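Local coordinates for protein SM80.1 Vicilin (Solanum melongena, PDB 5VF5) that probably serves as a seed storage protein of the 7S vicilin class, built from two cupin domains and carrying a bound copper ion, at residues S21-S26 with V135-S140; G28-L33 with R50-E55; E144-F149 with Q178-K183; Q59-P64 with T108-N113. All blocks are in the same frame, centred on the assembly; numbering follows the deposited sequence. Where two conformers were deposited one is given.

How the contacts relate
From the N terminus, segment 21-26 opens contact 1, which closes only at 135-140. Inside that long loop lie two contacts in series: contact 2 pairs strand 28-32 with strand 49-56, and contact 4, starting a few residues later, pairs strand 60-65 with strand 108-113. Contact 3 follows outside the loop, joining 144-149 to 178-183 around the helices 155-162 and 166-172. None cross. Contacts 2 and 4 belong to two different sheets of the first cupin unit and touch through I54 and L111. Contact 1 lies against both, and contact 3 sets strand 181-183 beside strand 60-65. A sodium ion links contacts 1 and 2 through A25 and G28.

Contact 1 of 4, residues S21-S26 with V135-S140. With NA (sodium ion), chain B.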
# COMPACT_ATOMS: atom_id res chain seq x y z
N SER A 21 9.05 13.03 -3.67
CA SER A 21 9.91 12.95 -2.48
C SER A 21 9.61 14.09 -1.53
O SER A 21 9.55 15.24 -1.93
CB SER A 21 11.44 13.03 -2.74
OG SER A 21 11.88 12.00 -3.50
N ARG A 22 9.48 13.76 -0.26
CA ARG A 22 9.25 14.77 0.77
C ARG A 22 10.52 15.46 1.27
O ARG A 22 10.47 16.52 1.87
CB ARG A 22 8.47 14.17 1.94
CG ARG A 22 6.97 14.03 1.62
CD ARG A 22 6.26 15.38 1.87
NE ARG A 22 4.81 15.44 1.63
CZ ARG A 22 3.84 15.16 2.51
NH1 ARG A 22 4.09 14.72 3.72
NH2 ARG A 22 2.57 15.27 2.12
N PHE A 23 11.65 14.86 0.98
CA PHE A 23 12.96 15.42 1.36
C PHE A 23 14.02 14.83 0.47
O PHE A 23 13.79 13.82 -0.21
CB PHE A 23 13.27 15.19 2.84
CG PHE A 23 13.02 13.77 3.34
CD1 PHE A 23 13.81 12.71 2.93
CD2 PHE A 23 12.00 13.49 4.24
CE1 PHE A 23 13.61 11.43 3.38
CE2 PHE A 23 11.78 12.20 4.68
CZ PHE A 23 12.61 11.18 4.28
N ARG A 24 15.21 15.44 0.52
CA ARG A 24 16.37 14.95 -0.20
C ARG A 24 17.27 14.24 0.77
O ARG A 24 17.90 14.89 1.60
CB ARG A 24 17.13 16.13 -0.80
CG ARG A 24 16.31 17.06 -1.65
CD ARG A 24 15.89 16.37 -2.93
NE ARG A 24 15.27 17.34 -3.84
CZ ARG A 24 14.04 17.25 -4.33
NH1 ARG A 24 13.25 16.21 -4.06
NH2 ARG A 24 13.61 18.21 -5.13
N ALA A 25 17.28 12.92 0.71
CA ALA A 25 18.06 12.13 1.64
C ALA A 25 19.11 11.31 0.92
O ALA A 25 18.86 10.71 -0.13
CB ALA A 25 17.17 11.18 2.45
N SER A 26 20.29 11.21 1.51
CA SER A 26 21.35 10.44 0.89
C SER A 26 21.09 8.95 0.90
O SER A 26 21.44 8.25 -0.09
CB SER A 26 22.68 10.77 1.56
OG SER A 26 22.64 10.43 2.96
N VAL A 135 -1.42 14.74 5.14
CA VAL A 135 -0.61 13.99 6.10
C VAL A 135 0.83 14.54 6.03
O VAL A 135 1.46 14.54 4.98
CB VAL A 135 -0.56 12.49 5.75
CG1 VAL A 135 0.17 11.69 6.84
CG2 VAL A 135 -1.96 11.95 5.51
N GLN A 136 1.29 15.02 7.18
CA GLN A 136 2.55 15.70 7.32
C GLN A 136 3.46 14.97 8.28
O GLN A 136 2.99 14.30 9.20
CB GLN A 136 2.33 17.14 7.82
CG GLN A 136 1.69 18.06 6.78
CD GLN A 136 2.62 18.38 5.61
OE1 GLN A 136 3.75 18.76 5.81
NE2 GLN A 136 2.12 18.21 4.39
N GLU A 137 4.77 15.13 8.06
CA GLU A 137 5.81 14.59 8.95
C GLU A 137 6.33 15.68 9.88
O GLU A 137 6.53 16.84 9.47
CB GLU A 137 7.02 14.06 8.17
CG GLU A 137 6.79 12.79 7.36
CD GLU A 137 8.06 12.38 6.62
OE1 GLU A 137 8.74 13.25 6.01
OE2 GLU A 137 8.38 11.17 6.65
N TYR A 138 6.59 15.28 11.11
CA TYR A 138 7.06 16.15 12.15
C TYR A 138 8.36 15.62 12.68
O TYR A 138 8.37 14.62 13.45
CB TYR A 138 6.01 16.23 13.26
CG TYR A 138 4.65 16.78 12.83
CD1 TYR A 138 3.75 15.95 12.18
CD2 TYR A 138 4.28 18.13 13.01
CE1 TYR A 138 2.53 16.41 11.73
CE2 TYR A 138 3.03 18.57 12.59
CZ TYR A 138 2.18 17.73 11.92
OH TYR A 138 0.94 18.17 11.50
N PHE A 139 9.48 16.20 12.27
CA PHE A 139 10.81 15.76 12.71
C PHE A 139 11.17 16.38 14.06
O PHE A 139 11.42 17.56 14.19
CB PHE A 139 11.89 16.12 11.69
CG PHE A 139 11.93 15.17 10.54
CD1 PHE A 139 12.55 13.95 10.67
CD2 PHE A 139 11.25 15.45 9.38
CE1 PHE A 139 12.54 13.01 9.64
CE2 PHE A 139 11.28 14.55 8.34
CZ PHE A 139 11.90 13.33 8.47
N SER A 140 11.17 15.50 15.07
CA SER A 140 11.64 15.81 16.40
C SER A 140 13.19 15.81 16.39
O SER A 140 13.83 16.73 16.86
CB SER A 140 11.06 14.83 17.42
OG SER A 140 11.04 13.50 16.88
NA NA B . 17.47 9.78 -1.78
O HOH W 1 15.77 11.47 -1.39
O HOH W 2 19.47 8.42 -2.21
O HOH W 3 16.49 8.56 -3.52
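R22 reaches across to V135 and holds a single backbone oxygen with both ends of its guanidinium. NH1 donates to V135 O at 2.9 Å and NH2 to the same atom at 3.2 Å, with the oxygen close to the guanidinium plane. The chain gets there by a bend: CG stands beside the backbone N, anti to the carbonyl carbon, and chi2 of -83° turns CD aside before the chain straightens to NE. Over one face of the guanidinium lies the amide of Q136, whose NE2 is 3.7 Å from R22 NH2.

F23 sets its ring beside E137. Its CG sits between the backbone N and the carbonyl carbon (chi1 47°). E137 OE1 lies at the edge of the ring, 3.5 Å from F23 CE2, with ring and carboxylate planes only 6° apart. E137 was modelled in two conformers, so this applies to one of them. The same CE2 is 4.0 Å from F139 CZ, which meets it from the rim of the F139 ring.

Behind F23 the chain turns to the metal. A25 O binds sodium at 2.4 Å, and one of the metal's three waters also bridges F23 O and A25 N. G28 O completes the ligands of this sodium site, which sits in the turn leading into strand 28-32 of the first cupin unit.

Contact 2 of 4, residues G28-L33 with R50-E55; sequences GDFRIL and RVSVIE. With NA (sodium ion), chain B.
R50 lays one face of its guanidinium against I32, with I32 CD1 3.7 Å above the plane and offset toward the rim. Its edge goes to L33: NE and NH2 both donate to L33 O, each at 2.9 Å, while NH1 is taken by G133 O. The F30 ring has S52 OG at its edge, 3.4 Å from F30 CE1 in the conformer given, and its CD1 touches I54 CG1 at 3.7 Å.

The R31 guanidinium is engaged at its edge by two acids. NH1 and NH2 each take one oxygen of E55, NH1 to OE2 at 2.6 Å and NH2 to OE1 at 3.0 Å, but they come from above the carboxylate, whose plane is 84° from the guanidinium. NH2 also bonds D29 OD2, completing a salt-bridge network; D29 OD1 is held by S21. Beneath these groups the antiparallel backbones bond at D29 with E55 and R31 with V53, and L33 N adds a bond to V51 O.

Strand 28-32 runs between strands 20-21 and 49-56. The latter pairs on its other side with strand 120-128, while V51 and V53 pack on V267 and M269 of strand 265-272 in the second cupin unit.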
# COMPACT_ATOMS: atom_id res chain seq x y z
N GLY A 28 18.25 7.03 1.34
CA GLY A 28 16.96 6.47 1.02
C GLY A 28 16.03 7.54 0.49
O GLY A 28 16.47 8.58 -0.02
N ASP A 29 14.74 7.26 0.59
CA ASP A 29 13.74 8.19 0.13
C ASP A 29 12.41 7.92 0.83
O ASP A 29 12.14 6.81 1.29
CB ASP A 29 13.57 8.08 -1.37
CG ASP A 29 12.86 9.31 -2.00
OD1 ASP A 29 12.84 10.44 -1.42
OD2 ASP A 29 12.35 9.12 -3.10
N PHE A 30 11.61 8.95 0.88
CA PHE A 30 10.21 8.88 1.30
C PHE A 30 9.45 9.67 0.27
O PHE A 30 9.68 10.89 0.16
CB PHE A 30 10.01 9.50 2.69
CG PHE A 30 8.57 9.62 3.11
CD1 PHE A 30 7.71 8.55 3.00
CD2 PHE A 30 8.06 10.84 3.56
CE1 PHE A 30 6.39 8.65 3.42
CE2 PHE A 30 6.74 10.96 3.94
CZ PHE A 30 5.90 9.86 3.85
N ARG A 31 8.59 9.00 -0.49
CA ARG A 31 7.83 9.65 -1.52
C ARG A 31 6.38 9.34 -1.41
O ARG A 31 6.02 8.21 -1.08
CB ARG A 31 8.35 9.36 -2.90
CG ARG A 31 8.55 7.97 -3.32
CD ARG A 31 9.40 8.04 -4.61
NE ARG A 31 9.60 6.70 -5.02
CZ ARG A 31 10.60 5.92 -4.67
NH1 ARG A 31 10.60 4.69 -5.11
NH2 ARG A 31 11.63 6.38 -3.95
N ILE A 32 5.54 10.31 -1.66
CA ILE A 32 4.13 10.22 -1.40
C ILE A 32 3.36 10.64 -2.64
O ILE A 32 3.69 11.60 -3.35
CB ILE A 32 3.72 11.06 -0.18
CG1 ILE A 32 2.26 10.86 0.23
CG2 ILE A 32 4.06 12.51 -0.35
CD1 ILE A 32 1.96 11.43 1.63
N LEU A 33 2.33 9.88 -2.95
CA LEU A 33 1.45 10.21 -4.07
C LEU A 33 0.63 11.44 -3.69
O LEU A 33 0.30 11.62 -2.51
CB LEU A 33 0.54 9.03 -4.33
CG LEU A 33 -0.12 8.86 -5.64
CD1 LEU A 33 0.90 8.86 -6.81
CD2 LEU A 33 -0.90 7.56 -5.62
N ARG A 50 -3.78 8.52 1.78
CA ARG A 50 -2.59 8.73 0.97
C ARG A 50 -1.81 7.45 0.92
O ARG A 50 -1.76 6.71 1.94
CB ARG A 50 -1.74 9.83 1.54
CG ARG A 50 -2.41 11.20 1.65
CD ARG A 50 -2.70 11.85 0.31
NE ARG A 50 -1.50 12.34 -0.33
CZ ARG A 50 -0.89 13.50 -0.05
NH1 ARG A 50 -1.36 14.29 0.91
NH2 ARG A 50 0.20 13.85 -0.72
N VAL A 51 -1.07 7.22 -0.17
CA VAL A 51 -0.11 6.15 -0.21
C VAL A 51 1.27 6.68 -0.45
O VAL A 51 1.45 7.70 -1.13
CB VAL A 51 -0.44 4.99 -1.20
CG1 VAL A 51 -1.69 4.24 -0.75
CG2 VAL A 51 -0.54 5.45 -2.61
N SER A 52 2.25 5.98 0.10
CA SER A 52 3.65 6.41 0.00
C SER A 52 4.57 5.20 0.00
O SER A 52 4.14 4.06 0.28
CB SER A 52 3.99 7.36 1.16
OG SER A 52 3.78 6.72 2.42
N VAL A 53 5.82 5.47 -0.27
CA VAL A 53 6.88 4.47 -0.23
C VAL A 53 8.03 5.02 0.61
O VAL A 53 8.35 6.19 0.51
CB VAL A 53 7.36 4.03 -1.65
CG1 VAL A 53 8.59 3.13 -1.58
CG2 VAL A 53 6.25 3.31 -2.39
N ILE A 54 8.57 4.16 1.49
CA ILE A 54 9.81 4.43 2.20
C ILE A 54 10.83 3.43 1.70
O ILE A 54 10.58 2.22 1.70
CB ILE A 54 9.64 4.25 3.73
CG1 ILE A 54 8.53 5.16 4.26
CG2 ILE A 54 10.99 4.51 4.41
CD1 ILE A 54 8.14 4.91 5.70
N GLU A 55 12.01 3.93 1.32
CA GLU A 55 13.13 3.13 0.86
C GLU A 55 14.34 3.47 1.71
O GLU A 55 14.66 4.65 1.88
CB GLU A 55 13.49 3.50 -0.57
CG GLU A 55 12.45 3.21 -1.57
CD GLU A 55 12.89 3.56 -2.98
OE1 GLU A 55 13.81 4.40 -3.20
OE2 GLU A 55 12.24 3.03 -3.89
NA NA B . 17.47 9.78 -1.78
O HOH W 1 15.77 11.47 -1.39
O HOH W 4 -2.31 9.37 -2.30
O HOH W 2 19.47 8.42 -2.21
O HOH W 3 16.49 8.56 -3.52

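Contact 3 of 4, residues E144-F149 with Q178-K183; sequences ENPESF and QGAIIK
G179 and P146 form the tight part of this contact. The proline ring comes against the glycine backbone, with P146 CD 3.4 Å from G179 C and 3.5 Å from G179 O. The peptide joining N145 to P146 is cis, and its carbonyl oxygen, N145 O, accepts from G179 N at 2.9 Å; the donor stands above the carbonyl plane, 55° out of it. G179 has a positive phi of 100°, a backbone shape suited to glycine.

The N145 side chain closes in on the same residue. Its CG is anti to the backbone N (chi1 -177°), and the amide ND2 lies 3.6 Å from G179 CA while donating to K177 O. Toward A180 the proline packs more slackly: P146 CG and A180 CB are 4.2 Å apart.

The solvent side is Q178. Its CB points away from 144-149; the residue is exposed, and its NE2 bonds Q176 OE1 instead of reaching across.

Both segments flank the helical stretch of 155-162 and 166-172. P146 packs on L63 of strand 60-65, and A180, which also touches F23, bonds L63 through the backbone, leading directly into strand 181-183 at the border of that sheet.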
# COMPACT_ATOMS: atom_id res chain seq x y z
N GLU A 144 19.38 21.58 11.38
CA GLU A 144 19.27 22.40 10.18
C GLU A 144 18.63 21.59 9.05
O GLU A 144 17.81 22.11 8.28
CB GLU A 144 20.63 22.94 9.74
CG GLU A 144 21.02 24.13 10.59
CD GLU A 144 22.34 24.72 10.23
OE1 GLU A 144 22.87 24.34 9.15
OE2 GLU A 144 22.82 25.56 11.03
N ASN A 145 19.02 20.32 8.93
CA ASN A 145 18.55 19.46 7.84
C ASN A 145 18.53 17.98 8.28
O ASN A 145 19.61 17.41 8.55
CB ASN A 145 19.47 19.63 6.65
CG ASN A 145 19.01 18.84 5.48
OD1 ASN A 145 17.81 18.80 5.20
ND2 ASN A 145 19.94 18.16 4.82
N PRO A 146 17.33 17.34 8.39
CA PRO A 146 16.02 17.97 8.26
C PRO A 146 15.78 18.99 9.37
O PRO A 146 16.41 18.90 10.42
CB PRO A 146 15.06 16.78 8.38
CG PRO A 146 15.75 15.90 9.34
CD PRO A 146 17.24 16.07 9.12
N GLU A 147 14.93 19.98 9.11
CA GLU A 147 14.60 20.96 10.12
C GLU A 147 13.86 20.26 11.24
O GLU A 147 12.86 19.59 11.00
CB GLU A 147 13.75 22.08 9.54
CG GLU A 147 13.48 23.22 10.48
CD GLU A 147 12.65 24.27 9.78
OE1 GLU A 147 13.09 24.79 8.72
OE2 GLU A 147 11.55 24.52 10.28
N SER A 148 14.37 20.42 12.47
CA SER A 148 13.65 19.94 13.64
C SER A 148 12.58 20.92 14.01
O SER A 148 12.81 22.13 14.04
CB SER A 148 14.60 19.79 14.83
OG SER A 148 13.88 19.44 16.02
N PHE A 149 11.41 20.42 14.37
CA PHE A 149 10.35 21.32 14.84
C PHE A 149 10.69 22.04 16.13
O PHE A 149 10.05 23.02 16.47
CB PHE A 149 8.96 20.66 14.90
CG PHE A 149 8.86 19.47 15.83
CD1 PHE A 149 9.04 19.58 17.21
CD2 PHE A 149 8.52 18.25 15.33
CE1 PHE A 149 8.90 18.49 18.04
CE2 PHE A 149 8.35 17.15 16.16
CZ PHE A 149 8.54 17.28 17.52
N GLN A 178 22.79 16.49 7.83
CA GLN A 178 22.99 15.40 6.88
C GLN A 178 21.69 14.89 6.23
O GLN A 178 21.76 14.13 5.30
CB GLN A 178 23.69 14.23 7.58
CG GLN A 178 24.99 14.58 8.29
CD GLN A 178 25.44 13.46 9.21
OE1 GLN A 178 26.32 12.71 8.82
NE2 GLN A 178 24.78 13.29 10.44
N GLY A 179 20.53 15.30 6.75
CA GLY A 179 19.25 14.92 6.19
C GLY A 179 18.57 13.78 6.92
O GLY A 179 19.04 13.33 7.96
N ALA A 180 17.43 13.35 6.38
CA ALA A 180 16.48 12.55 7.17
C ALA A 180 16.80 11.05 7.19
O ALA A 180 16.27 10.34 8.03
CB ALA A 180 15.07 12.73 6.62
N ILE A 181 17.56 10.55 6.22
CA ILE A 181 17.97 9.16 6.16
C ILE A 181 19.46 9.12 5.87
O ILE A 181 19.93 9.62 4.83
CB ILE A 181 17.21 8.32 5.10
CG1 ILE A 181 15.68 8.55 5.19
CG2 ILE A 181 17.57 6.86 5.25
CD1 ILE A 181 14.89 7.88 4.07
N ILE A 182 20.21 8.59 6.83
CA ILE A 182 21.65 8.75 6.87
C ILE A 182 22.33 7.41 7.11
O ILE A 182 21.67 6.37 7.42
CB ILE A 182 22.05 9.79 7.96
CG1 ILE A 182 21.69 9.31 9.36
CG2 ILE A 182 21.50 11.16 7.64
CD1 ILE A 182 22.23 10.20 10.47
N LYS A 183 23.65 7.41 7.04
CA LYS A 183 24.40 6.20 7.34
C LYS A 183 24.25 5.79 8.80
O LYS A 183 24.31 6.62 9.66
CB LYS A 183 25.88 6.43 7.01
CG LYS A 183 26.76 5.23 7.18
CD LYS A 183 28.15 5.60 6.75
CE LYS A 183 28.96 4.45 6.14
NZ LYS A 183 29.95 4.91 5.22

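Contact 4 of 4, residues Q59-P64 with T108-N113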
# COMPACT_ATOMS: atom_id res chain seq x y z
N GLN A 59 22.43 -0.38 5.55
CA GLN A 59 23.20 0.29 6.65
C GLN A 59 22.77 1.76 6.75
O GLN A 59 23.60 2.67 6.67
CB GLN A 59 24.71 0.14 6.44
CG GLN A 59 25.17 -1.29 6.42
CD GLN A 59 26.64 -1.48 6.10
OE1 GLN A 59 27.31 -0.58 5.57
NE2 GLN A 59 27.13 -2.68 6.37
N SER A 60 21.46 1.96 6.91
CA SER A 60 20.90 3.30 6.94
C SER A 60 19.89 3.46 8.08
O SER A 60 19.38 2.48 8.64
CB SER A 60 20.27 3.62 5.59
OG SER A 60 19.05 3.00 5.50
N PHE A 61 19.65 4.72 8.44
CA PHE A 61 18.85 5.10 9.61
C PHE A 61 17.98 6.29 9.24
O PHE A 61 18.50 7.31 8.81
CB PHE A 61 19.78 5.47 10.76
CG PHE A 61 19.09 5.99 12.00
CD1 PHE A 61 18.45 5.12 12.86
CD2 PHE A 61 19.10 7.32 12.31
CE1 PHE A 61 17.85 5.59 13.97
CE2 PHE A 61 18.50 7.79 13.46
CZ PHE A 61 17.90 6.91 14.30
N MET A 62 16.67 6.16 9.41
CA MET A 62 15.72 7.27 9.25
C MET A 62 15.46 7.91 10.61
O MET A 62 15.06 7.22 11.57
CB MET A 62 14.42 6.86 8.60
CG MET A 62 13.48 8.05 8.39
SD MET A 62 11.99 7.54 7.56
CE MET A 62 11.25 9.15 7.21
N LEU A 63 15.65 9.22 10.69
CA LEU A 63 15.60 9.97 11.93
C LEU A 63 14.20 9.96 12.57
O LEU A 63 13.20 9.94 11.88
CB LEU A 63 15.96 11.43 11.67
CG LEU A 63 17.41 11.81 11.76
CD1 LEU A 63 18.38 10.90 11.12
CD2 LEU A 63 17.66 13.25 11.45
N PRO A 64 14.15 10.04 13.92
CA PRO A 64 12.88 10.13 14.63
C PRO A 64 11.94 11.22 14.13
O PRO A 64 12.33 12.41 13.98
CB PRO A 64 13.30 10.38 16.06
CG PRO A 64 14.62 9.65 16.19
CD PRO A 64 15.27 9.77 14.84
N THR A 108 6.06 8.44 17.45
CA THR A 108 7.44 8.78 17.02
C THR A 108 8.19 7.53 16.65
O THR A 108 8.32 6.60 17.48
CB THR A 108 8.18 9.56 18.11
OG1 THR A 108 7.50 10.79 18.37
CG2 THR A 108 9.60 9.86 17.73
N ILE A 109 8.60 7.45 15.41
CA ILE A 109 9.29 6.30 14.91
C ILE A 109 10.66 6.64 14.33
O ILE A 109 10.90 7.75 13.84
CB ILE A 109 8.48 5.54 13.86
CG1 ILE A 109 8.36 6.29 12.56
CG2 ILE A 109 7.12 5.12 14.39
CD1 ILE A 109 7.91 5.43 11.40
N HIS A 110 11.55 5.65 14.38
CA HIS A 110 12.75 5.65 13.59
C HIS A 110 12.94 4.30 12.94
O HIS A 110 12.35 3.29 13.42
CB HIS A 110 13.98 6.18 14.36
CG HIS A 110 14.36 5.42 15.59
ND1 HIS A 110 15.11 4.28 15.53
CD2 HIS A 110 14.20 5.71 16.90
CE1 HIS A 110 15.37 3.87 16.76
NE2 HIS A 110 14.84 4.72 17.62
N LEU A 111 13.70 4.26 11.85
CA LEU A 111 13.86 3.02 11.07
C LEU A 111 15.33 2.77 10.83
O LEU A 111 16.10 3.71 10.64
CB LEU A 111 13.17 3.15 9.71
CG LEU A 111 11.65 3.31 9.68
CD1 LEU A 111 11.19 3.64 8.27
CD2 LEU A 111 10.94 2.07 10.18
N LEU A 112 15.68 1.49 10.82
CA LEU A 112 17.05 1.06 10.62
C LEU A 112 17.09 -0.09 9.63
O LEU A 112 16.41 -1.11 9.84
CB LEU A 112 17.63 0.58 11.97
CG LEU A 112 19.02 -0.02 11.98
CD1 LEU A 112 20.03 1.04 11.57
CD2 LEU A 112 19.30 -0.59 13.36
N ASN A 113 17.91 0.02 8.60
CA ASN A 113 18.18 -1.11 7.72
C ASN A 113 19.60 -1.55 8.11
O ASN A 113 20.55 -0.86 7.81
CB ASN A 113 18.10 -0.71 6.25
CG ASN A 113 18.37 -1.88 5.30
OD1 ASN A 113 18.60 -3.01 5.76
ND2 ASN A 113 18.31 -1.64 3.98
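H110 meets F61 and P64 of the facing strand, and its atoms can be followed outward. CB sits 3.2 Å from M62 O and 3.8 Å from P64 CD. The first torsion puts CG between the backbone N and the carbonyl carbon (chi1 60°), near CE1 and CZ of F61. On one side of the ring, ND1 comes to 3.4 Å from F61 CE1, lying at the edge of the phenyl near its plane; on the other, CD2 meets P64 CG at 4.0 Å. CE1, at the far end, still touches F61 CE1. The two rings meet obliquely, their planes 50° apart, and I192 of helix 186-192 packs on both.

The backbones underneath run antiparallel, their strand axes at 175°, in a sheet of the cupin beta barrel. A G1 beta bulge breaks the regular pairing at one end: Q59, with left-handed backbone angles, and S60 both face N113. From there N113 N donates to S60 O at 2.9 Å and S60 N to N113 O. Farther on, M62 N bonds L111 O at 2.8 Å, while the return bond from L111 N to M62 O is longer, 3.3 Å.

On the face bearing M62 and L111, these two side chains lie side by side and point the same way, M62 SD resting 4.0 Å from L111 CD1. The extended M62 chain continues to F23 and E137. On that face too, the carboxamide of N113 bonds L56, E118 and D115.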